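Local structure of hypothetical protein BSU32300 (1YLM) at residues 2-14 against 129-143. The protein is probably the RNase toxin of a putative type VII toxin-antitoxin system, a HepT-family homodimer thought to be neutralised by its partner YutD. Sequence-based numbering, arbitrary orientation.
Sequences YFVDRSKIEKTLG and IRSYLETELGPVSAF
Arg6, in the first turn of helix 6-14, reaches across to the chain that leaves helix 129-137, where the two ends of this all-helical HepT-like fold meet. The helices run nearly antiparallel, at 154°. With CG anti to the backbone N (chi1 -169°) and the chain extended to NE, Arg6 brings its guanidinium edge to the carbonyls of the 138-142 loop. Its NH1 and NH2 both grip Gly138 O, at 2.7 and 3.1 Å, and NH1 also donates to Ser141 O, all within the guanidinium plane. Arginine suits the place because one flat group can satisfy two carbonyls of the loop while Leu133 CB packs over one face. Arg6 NE donates to Glu10 OE2 (2.8 Å) in a salt bridge, approaching it from above the carboxylate plane, which helps fix the rotation of the guanidinium.

Gly138, the first residue past the helix, has a positive phi at which a CB would press against the preceding carbonyl O, so glycine fits. Alongside the arginine, branched aliphatic side chains pack together: those of Ile9 and Ile129 cross at about a right angle, CG2 against CG2, Leu13 CD1 joins them, and Val4 lies obliquely against Leu133 and Leu137. Met56 of helix 32-59 also touches Ile9 and Leu133. Beyond this core, Val4 N donates to Ala142 O (3.1 Å). Phe3 lies over one face of the Phe143 ring and Ala142 CB over the opposite face, both toward its rim; the two ring planes are 58° apart, with Phe143 CD1 3.4 Å from Phe3 CD2.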
ATOM      1  N   TYR A   2      -3.023  14.413 -28.903  1.00 23.29           N
ATOM      2  CA  TYR A   2      -3.010  13.809 -27.570  1.00 22.33           C
ATOM      3  C   TYR A   2      -3.022  12.294 -27.670  1.00 22.28           C
ATOM      4  O   TYR A   2      -3.879  11.716 -28.350  1.00 21.39           O
ATOM      5  CB  TYR A   2      -4.233  14.228 -26.768  1.00 22.14           C
ATOM      6  CG  TYR A   2      -4.382  15.705 -26.578  1.00 22.27           C
ATOM      7  CD1 TYR A   2      -3.350  16.467 -26.021  1.00 22.60           C
ATOM      8  CD2 TYR A   2      -5.568  16.342 -26.916  1.00 23.77           C
ATOM      9  CE1 TYR A   2      -3.486  17.843 -25.838  1.00 22.87           C
ATOM     10  CE2 TYR A   2      -5.725  17.720 -26.723  1.00 24.09           C
ATOM     11  CZ  TYR A   2      -4.677  18.460 -26.199  1.00 23.36           C
ATOM     12  OH  TYR A   2      -4.824  19.822 -26.003  1.00 24.94           O
ATOM     13  N   PHE A   3      -2.071  11.677 -26.988  1.00 21.92           N
ATOM     14  CA  PHE A   3      -2.010  10.229 -26.846  1.00 22.59           C
ATOM     15  C   PHE A   3      -2.274   9.915 -25.376  1.00 21.64           C
ATOM     16  O   PHE A   3      -1.401  10.064 -24.512  1.00 21.54           O
ATOM     17  CB  PHE A   3      -0.662   9.681 -27.314  1.00 23.53           C
ATOM     18  CG  PHE A   3      -0.340  10.019 -28.758  1.00 26.83           C
ATOM     19  CD1 PHE A   3       0.294  11.221 -29.081  1.00 28.90           C
ATOM     20  CD2 PHE A   3      -0.689   9.146 -29.791  1.00 29.51           C
ATOM     21  CE1 PHE A   3       0.587  11.550 -30.418  1.00 29.17           C
ATOM     22  CE2 PHE A   3      -0.406   9.463 -31.135  1.00 30.68           C
ATOM     23  CZ  PHE A   3       0.233  10.675 -31.441  1.00 29.55           C
ATOM     24  N   VAL A   4      -3.506   9.509 -25.115  1.00 20.53           N
ATOM     25  CA  VAL A   4      -4.001   9.309 -23.765  1.00 19.24           C
ATOM     26  C   VAL A   4      -4.167   7.810 -23.529  1.00 18.49           C
ATOM     27  O   VAL A   4      -4.743   7.110 -24.368  1.00 18.30           O
ATOM     28  CB  VAL A   4      -5.346  10.081 -23.555  1.00 19.26           C
ATOM     29  CG1 VAL A   4      -5.857   9.959 -22.107  1.00 19.28           C
ATOM     30  CG2 VAL A   4      -5.177  11.566 -23.925  1.00 19.17           C
ATOM     31  N   ASP A   5      -3.667   7.315 -22.394  1.00 18.38           N
ATOM     32  CA  ASP A   5      -3.819   5.895 -22.060  1.00 17.40           C
ATOM     33  C   ASP A   5      -5.242   5.616 -21.561  1.00 16.70           C
ATOM     34  O   ASP A   5      -5.498   5.347 -20.381  1.00 16.05           O
ATOM     35  CB  ASP A   5      -2.752   5.419 -21.081  1.00 17.41           C
ATOM     36  CG  ASP A   5      -2.652   3.883 -21.020  1.00 19.05           C
ATOM     37  OD1 ASP A   5      -3.569   3.156 -21.499  1.00 17.39           O
ATOM     38  OD2 ASP A   5      -1.648   3.407 -20.471  1.00 19.95           O
ATOM     39  N   ARG A   6      -6.178   5.705 -22.487  1.00 15.35           N
ATOM     40  CA  ARG A   6      -7.577   5.733 -22.126  1.00 16.07           C
ATOM     41  C   ARG A   6      -8.047   4.405 -21.542  1.00 15.54           C
ATOM     42  O   ARG A   6      -8.879   4.392 -20.630  1.00 15.83           O
ATOM     43  CB  ARG A   6      -8.435   6.115 -23.345  1.00 15.34           C
ATOM     44  CG  ARG A   6      -9.887   6.434 -22.973  1.00 15.49           C
ATOM     45  CD  ARG A   6     -10.683   6.980 -24.183  1.00 16.71           C
ATOM     46  NE  ARG A   6     -12.017   7.401 -23.765  1.00 16.36           N
ATOM     47  CZ  ARG A   6     -12.824   8.189 -24.473  1.00 18.47           C
ATOM     48  NH1 ARG A   6     -12.448   8.653 -25.666  1.00 20.97           N
ATOM     49  NH2 ARG A   6     -14.013   8.514 -23.985  1.00 19.35           N
ATOM     50  N   SER A   7      -7.535   3.307 -22.086  1.00 16.49           N
ATOM     51  CA  SER A   7      -7.798   1.954 -21.538  1.00 17.59           C
ATOM     52  C   SER A   7      -7.416   1.848 -20.046  1.00 17.40           C
ATOM     53  O   SER A   7      -8.213   1.397 -19.227  1.00 16.62           O
ATOM     54  CB  SER A   7      -6.999   0.907 -22.319  1.00 18.21           C
ATOM     55  OG  SER A   7      -7.460   0.848 -23.645  1.00 23.28           O
ATOM     56  N   LYS A   8      -6.200   2.274 -19.723  1.00 16.93           N
ATOM     57  CA  LYS A   8      -5.700   2.261 -18.350  1.00 16.66           C
ATOM     58  C   LYS A   8      -6.590   3.113 -17.451  1.00 16.18           C
ATOM     59  O   LYS A   8      -6.979   2.672 -16.362  1.00 15.63           O
ATOM     60  CB  LYS A   8      -4.253   2.770 -18.305  1.00 17.53           C
ATOM     61  CG  LYS A   8      -3.607   2.700 -16.919  1.00 18.84           C
ATOM     62  CD  LYS A   8      -2.137   3.071 -16.990  1.00 20.59           C
ATOM     63  CE  LYS A   8      -1.472   2.979 -15.623  1.00 22.99           C
ATOM     64  NZ  LYS A   8      -1.880   4.073 -14.700  1.00 23.78           N
ATOM     65  N   ILE A   9      -6.923   4.325 -17.900  1.00 16.44           N
ATOM     66  CA  ILE A   9      -7.706   5.258 -17.090  1.00 16.79           C
ATOM     67  C   ILE A   9      -9.074   4.642 -16.840  1.00 17.35           C
ATOM     68  O   ILE A   9      -9.546   4.577 -15.703  1.00 17.48           O
ATOM     69  CB  ILE A   9      -7.851   6.663 -17.760  1.00 16.85           C
ATOM     70  CG1 ILE A   9      -6.486   7.367 -17.856  1.00 15.62           C
ATOM     71  CG2 ILE A   9      -8.873   7.540 -16.990  1.00 17.15           C
ATOM     72  CD1 ILE A   9      -6.468   8.586 -18.786  1.00 16.81           C
ATOM     73  N   GLU A  10      -9.710   4.155 -17.894  1.00 17.19           N
ATOM     74  CA  GLU A  10     -11.078   3.712 -17.728  1.00 18.54           C
ATOM     75  C   GLU A  10     -11.329   2.375 -16.994  1.00 18.15           C
ATOM     76  O   GLU A  10     -12.186   2.314 -16.091  1.00 17.16           O
ATOM     77  CB  GLU A  10     -11.785   3.605 -19.112  1.00 18.93           C
ATOM     78  CG  GLU A  10     -11.954   4.920 -19.893  1.00 19.05           C
ATOM     79  CD  GLU A  10     -12.666   4.772 -21.254  1.00 22.11           C
ATOM     80  OE1 GLU A  10     -12.731   3.646 -21.798  1.00 24.26           O
ATOM     81  OE2 GLU A  10     -13.170   5.802 -21.770  1.00 21.95           O
ATOM     82  N   LYS A  11     -10.529   1.341 -17.230  1.00 18.38           N
ATOM     83  CA  LYS A  11     -10.059   0.414 -16.186  1.00 18.08           C
ATOM     84  C   LYS A  11      -9.875   0.805 -14.741  1.00 17.06           C
ATOM     85  O   LYS A  11     -10.502   0.198 -13.861  1.00 14.29           O
ATOM     86  CB  LYS A  11      -9.049  -0.623 -16.714  1.00 18.77           C
ATOM     87  CG  LYS A  11      -9.633  -1.413 -17.919  1.00 20.30           C
ATOM     88  CD  LYS A  11      -8.566  -2.212 -18.700  1.00 21.38           C
ATOM     89  CE  LYS A  11      -8.991  -2.553 -20.160  1.00 23.78           C
ATOM     90  NZ  LYS A  11      -7.820  -3.110 -20.957  1.00 26.16           N
ATOM     91  N   THR A  12      -9.044   1.803 -14.494  1.00 16.05           N
ATOM     92  CA  THR A  12      -8.861   2.187 -13.103  1.00 16.92           C
ATOM     93  C   THR A  12     -10.064   2.925 -12.508  1.00 16.49           C
ATOM     94  O   THR A  12     -10.336   2.779 -11.316  1.00 16.85           O
ATOM     95  CB  THR A  12      -7.441   2.765 -12.759  1.00 18.44           C
ATOM     96  OG1 THR A  12      -7.488   4.122 -12.323  1.00 23.26           O
ATOM     97  CG2 THR A  12      -6.430   2.497 -13.822  1.00 13.49           C
ATOM     98  N   LEU A  13     -10.811   3.667 -13.336  1.00 14.81           N
ATOM     99  CA  LEU A  13     -12.068   4.279 -12.880  1.00 15.23           C
ATOM    100  C   LEU A  13     -13.116   3.245 -12.464  1.00 14.41           C
ATOM    101  O   LEU A  13     -13.802   3.419 -11.464  1.00 14.25           O
ATOM    102  CB  LEU A  13     -12.645   5.220 -13.957  1.00 15.59           C
ATOM    103  CG  LEU A  13     -11.899   6.529 -14.261  1.00 17.87           C
ATOM    104  CD1 LEU A  13     -12.706   7.356 -15.265  1.00 15.94           C
ATOM    105  CD2 LEU A  13     -11.639   7.336 -13.024  1.00 18.15           C
ATOM    106  N   GLY A  14     -13.243   2.166 -13.236  1.00 14.30           N
ATOM    107  CA  GLY A  14     -14.166   1.078 -12.875  1.00 14.28           C
ATOM    108  C   GLY A  14     -13.792   0.421 -11.556  1.00 14.71           C
ATOM    109  O   GLY A  14     -14.653   0.154 -10.717  1.00 14.91           O
ATOM    110  N   ILE A 129     -13.653  12.843 -14.863  1.00 18.56           N
ATOM    111  CA  ILE A 129     -12.661  12.288 -15.785  1.00 17.59           C
ATOM    112  C   ILE A 129     -13.293  11.849 -17.115  1.00 17.54           C
ATOM    113  O   ILE A 129     -12.768  12.157 -18.190  1.00 16.83           O
ATOM    114  CB  ILE A 129     -11.873  11.100 -15.185  1.00 17.02           C
ATOM    115  CG1 ILE A 129     -11.118  11.503 -13.894  1.00 16.87           C
ATOM    116  CG2 ILE A 129     -10.895  10.560 -16.212  1.00 17.07           C
ATOM    117  CD1 ILE A 129     -10.102  12.668 -14.049  1.00 15.75           C
ATOM    118  N   ARG A 130     -14.394  11.113 -17.034  1.00 17.89           N
ATOM    119  CA  ARG A 130     -15.057  10.632 -18.238  1.00 18.34           C
ATOM    120  C   ARG A 130     -15.582  11.756 -19.111  1.00 18.74           C
ATOM    121  O   ARG A 130     -15.456  11.657 -20.322  1.00 18.81           O
ATOM    122  CB  ARG A 130     -16.189   9.666 -17.908  1.00 18.21           C
ATOM    123  CG  ARG A 130     -15.724   8.329 -17.402  1.00 18.86           C
ATOM    124  CD  ARG A 130     -16.942   7.511 -17.036  1.00 22.97           C
ATOM    125  NE  ARG A 130     -16.549   6.267 -16.417  1.00 23.97           N
ATOM    126  CZ  ARG A 130     -16.884   5.899 -15.189  1.00 23.87           C
ATOM    127  NH1 ARG A 130     -17.688   6.653 -14.439  1.00 24.29           N
ATOM    128  NH2 ARG A 130     -16.441   4.741 -14.739  1.00 24.38           N
ATOM    129  N   SER A 131     -16.170  12.799 -18.511  1.00 18.87           N
ATOM    130  CA  SER A 131     -16.660  13.965 -19.277  1.00 20.22           C
ATOM    131  C   SER A 131     -15.519  14.635 -20.016  1.00 20.05           C
ATOM    132  O   SER A 131     -15.653  14.998 -21.177  1.00 19.91           O
ATOM    133  CB  SER A 131     -17.345  15.016 -18.384  1.00 20.64           C
ATOM    134  OG  SER A 131     -18.410  14.450 -17.635  1.00 25.16           O
ATOM    135  N   TYR A 132     -14.392  14.793 -19.336  1.00 19.36           N
ATOM    136  CA  TYR A 132     -13.212  15.382 -19.942  1.00 19.78           C
ATOM    137  C   TYR A 132     -12.716  14.542 -21.116  1.00 19.40           C
ATOM    138  O   TYR A 132     -12.459  15.076 -22.191  1.00 19.79           O
ATOM    139  CB  TYR A 132     -12.103  15.561 -18.903  1.00 20.24           C
ATOM    140  CG  TYR A 132     -11.038  16.547 -19.324  1.00 20.68           C
ATOM    141  CD1 TYR A 132     -11.139  17.901 -18.991  1.00 20.90           C
ATOM    142  CD2 TYR A 132      -9.937  16.127 -20.065  1.00 20.42           C
ATOM    143  CE1 TYR A 132     -10.147  18.812 -19.381  1.00 22.21           C
ATOM    144  CE2 TYR A 132      -8.940  17.020 -20.455  1.00 21.61           C
ATOM    145  CZ  TYR A 132      -9.052  18.356 -20.116  1.00 21.91           C
ATOM    146  OH  TYR A 132      -8.060  19.213 -20.531  1.00 23.92           O
ATOM    147  N   LEU A 133     -12.609  13.231 -20.909  1.00 19.09           N
ATOM    148  CA  LEU A 133     -12.215  12.296 -21.964  1.00 19.18           C
ATOM    149  C   LEU A 133     -13.156  12.383 -23.173  1.00 19.89           C
ATOM    150  O   LEU A 133     -12.709  12.475 -24.321  1.00 18.79           O
ATOM    151  CB  LEU A 133     -12.186  10.861 -21.407  1.00 18.94           C
ATOM    152  CG  LEU A 133     -11.045  10.531 -20.431  1.00 18.16           C
ATOM    153  CD1 LEU A 133     -11.211   9.171 -19.758  1.00 17.49           C
ATOM    154  CD2 LEU A 133      -9.697  10.626 -21.156  1.00 18.70           C
ATOM    155  N   GLU A 134     -14.454  12.356 -22.901  1.00 20.43           N
ATOM    156  CA  GLU A 134     -15.467  12.395 -23.957  1.00 22.22           C
ATOM    157  C   GLU A 134     -15.423  13.712 -24.725  1.00 22.15           C
ATOM    158  O   GLU A 134     -15.528  13.720 -25.957  1.00 21.62           O
ATOM    159  CB  GLU A 134     -16.853  12.164 -23.366  1.00 22.92           C
ATOM    160  CG  GLU A 134     -17.096  10.706 -22.923  1.00 27.49           C
ATOM    161  CD  GLU A 134     -18.210  10.575 -21.886  1.00 33.75           C
ATOM    162  OE1 GLU A 134     -18.859  11.601 -21.548  1.00 38.03           O
ATOM    163  OE2 GLU A 134     -18.444   9.442 -21.404  1.00 34.97           O
ATOM    164  N   THR A 135     -15.250  14.816 -23.996  1.00 22.08           N
ATOM    165  CA  THR A 135     -15.173  16.155 -24.599  1.00 22.44           C
ATOM    166  C   THR A 135     -13.932  16.327 -25.466  1.00 22.63           C
ATOM    167  O   THR A 135     -14.014  16.876 -26.570  1.00 22.02           O
ATOM    168  CB  THR A 135     -15.264  17.274 -23.522  1.00 22.91           C
ATOM    169  OG1 THR A 135     -16.509  17.134 -22.823  1.00 24.33           O
ATOM    170  CG2 THR A 135     -15.205  18.655 -24.151  1.00 22.58           C
ATOM    171  N   GLU A 136     -12.791  15.821 -24.997  1.00 22.00           N
ATOM    172  CA  GLU A 136     -11.534  16.062 -25.682  1.00 23.20           C
ATOM    173  C   GLU A 136     -11.177  15.013 -26.732  1.00 23.26           C
ATOM    174  O   GLU A 136     -10.517  15.334 -27.718  1.00 23.98           O
ATOM    175  CB  GLU A 136     -10.391  16.229 -24.682  1.00 23.83           C
ATOM    176  CG  GLU A 136     -10.547  17.426 -23.761  1.00 25.31           C
ATOM    177  CD  GLU A 136     -10.592  18.745 -24.529  1.00 29.92           C
ATOM    178  OE1 GLU A 136      -9.865  18.881 -25.535  1.00 31.69           O
ATOM    179  OE2 GLU A 136     -11.366  19.635 -24.128  1.00 32.96           O
ATOM    180  N   LEU A 137     -11.609  13.771 -26.527  1.00 22.92           N
ATOM    181  CA  LEU A 137     -11.228  12.664 -27.409  1.00 23.60           C
ATOM    182  C   LEU A 137     -12.425  12.047 -28.134  1.00 23.90           C
ATOM    183  O   LEU A 137     -12.261  11.230 -29.046  1.00 24.51           O
ATOM    184  CB  LEU A 137     -10.505  11.565 -26.606  1.00 22.63           C
ATOM    185  CG  LEU A 137      -9.349  11.987 -25.691  1.00 23.34           C
ATOM    186  CD1 LEU A 137      -8.864  10.802 -24.889  1.00 20.24           C
ATOM    187  CD2 LEU A 137      -8.206  12.608 -26.478  1.00 21.51           C
ATOM    188  N   GLY A 138     -13.627  12.423 -27.719  1.00 24.23           N
ATOM    189  CA  GLY A 138     -14.829  11.801 -28.251  1.00 24.36           C
ATOM    190  C   GLY A 138     -15.186  10.509 -27.526  1.00 24.78           C
ATOM    191  O   GLY A 138     -14.572  10.157 -26.505  1.00 24.47           O
ATOM    192  N   PRO A 139     -16.180   9.783 -28.053  1.00 25.24           N
ATOM    193  CA  PRO A 139     -16.778   8.652 -27.347  1.00 25.20           C
ATOM    194  C   PRO A 139     -15.956   7.350 -27.318  1.00 25.23           C
ATOM    195  O   PRO A 139     -16.273   6.443 -26.536  1.00 25.53           O
ATOM    196  CB  PRO A 139     -18.106   8.429 -28.091  1.00 26.18           C
ATOM    197  CG  PRO A 139     -17.929   9.089 -29.439  1.00 25.67           C
ATOM    198  CD  PRO A 139     -16.791  10.033 -29.377  1.00 25.79           C
ATOM    199  N   VAL A 140     -14.927   7.243 -28.155  1.00 24.82           N
ATOM    200  CA  VAL A 140     -14.339   5.927 -28.438  1.00 25.20           C
ATOM    201  C   VAL A 140     -12.819   5.855 -28.354  1.00 24.69           C
ATOM    202  O   VAL A 140     -12.263   4.891 -27.800  1.00 26.37           O
ATOM    203  CB  VAL A 140     -14.853   5.378 -29.825  1.00 25.43           C
ATOM    204  CG1 VAL A 140     -14.172   4.103 -30.193  1.00 26.67           C
ATOM    205  CG2 VAL A 140     -16.377   5.191 -29.797  1.00 26.05           C
ATOM    206  N   SER A 141     -12.140   6.859 -28.900  1.00 23.41           N
ATOM    207  CA  SER A 141     -10.698   6.773 -29.159  1.00 22.73           C
ATOM    208  C   SER A 141      -9.815   7.296 -28.030  1.00 22.38           C
ATOM    209  O   SER A 141     -10.209   8.185 -27.273  1.00 22.08           O
ATOM    210  CB  SER A 141     -10.341   7.487 -30.482  1.00 22.30           C
ATOM    211  OG  SER A 141      -8.931   7.480 -30.741  1.00 22.45           O
ATOM    212  N   ALA A 142      -8.615   6.728 -27.949  1.00 22.26           N
ATOM    213  CA  ALA A 142      -7.579   7.171 -27.015  1.00 22.47           C
ATOM    214  C   ALA A 142      -6.793   8.368 -27.558  1.00 22.80           C
ATOM    215  O   ALA A 142      -6.046   8.990 -26.802  1.00 22.13           O
ATOM    216  CB  ALA A 142      -6.623   6.032 -26.708  1.00 22.57           C
ATOM    217  N   PHE A 143      -6.931   8.671 -28.862  1.00 22.33           N
ATOM    218  CA  PHE A 143      -6.139   9.750 -29.472  1.00 22.98           C
ATOM    219  C   PHE A 143      -6.985  10.880 -30.084  1.00 23.66           C
ATOM    220  O   PHE A 143      -8.082  10.615 -30.599  1.00 23.92           O
ATOM    221  CB  PHE A 143      -5.156   9.206 -30.530  1.00 23.87           C
ATOM    222  CG  PHE A 143      -4.393   7.977 -30.095  1.00 24.30           C
ATOM    223  CD1 PHE A 143      -3.701   7.949 -28.895  1.00 28.10           C
ATOM    224  CD2 PHE A 143      -4.369   6.845 -30.891  1.00 25.23           C
ATOM    225  CE1 PHE A 143      -2.993   6.808 -28.498  1.00 28.00           C
ATOM    226  CE2 PHE A 143      -3.662   5.713 -30.504  1.00 24.78           C
ATOM    227  CZ  PHE A 143      -2.969   5.700 -29.313  1.00 26.11           C
TER
HETATM  228  O   HOH W   1     -14.726   3.118 -16.607  1.00 26.05           O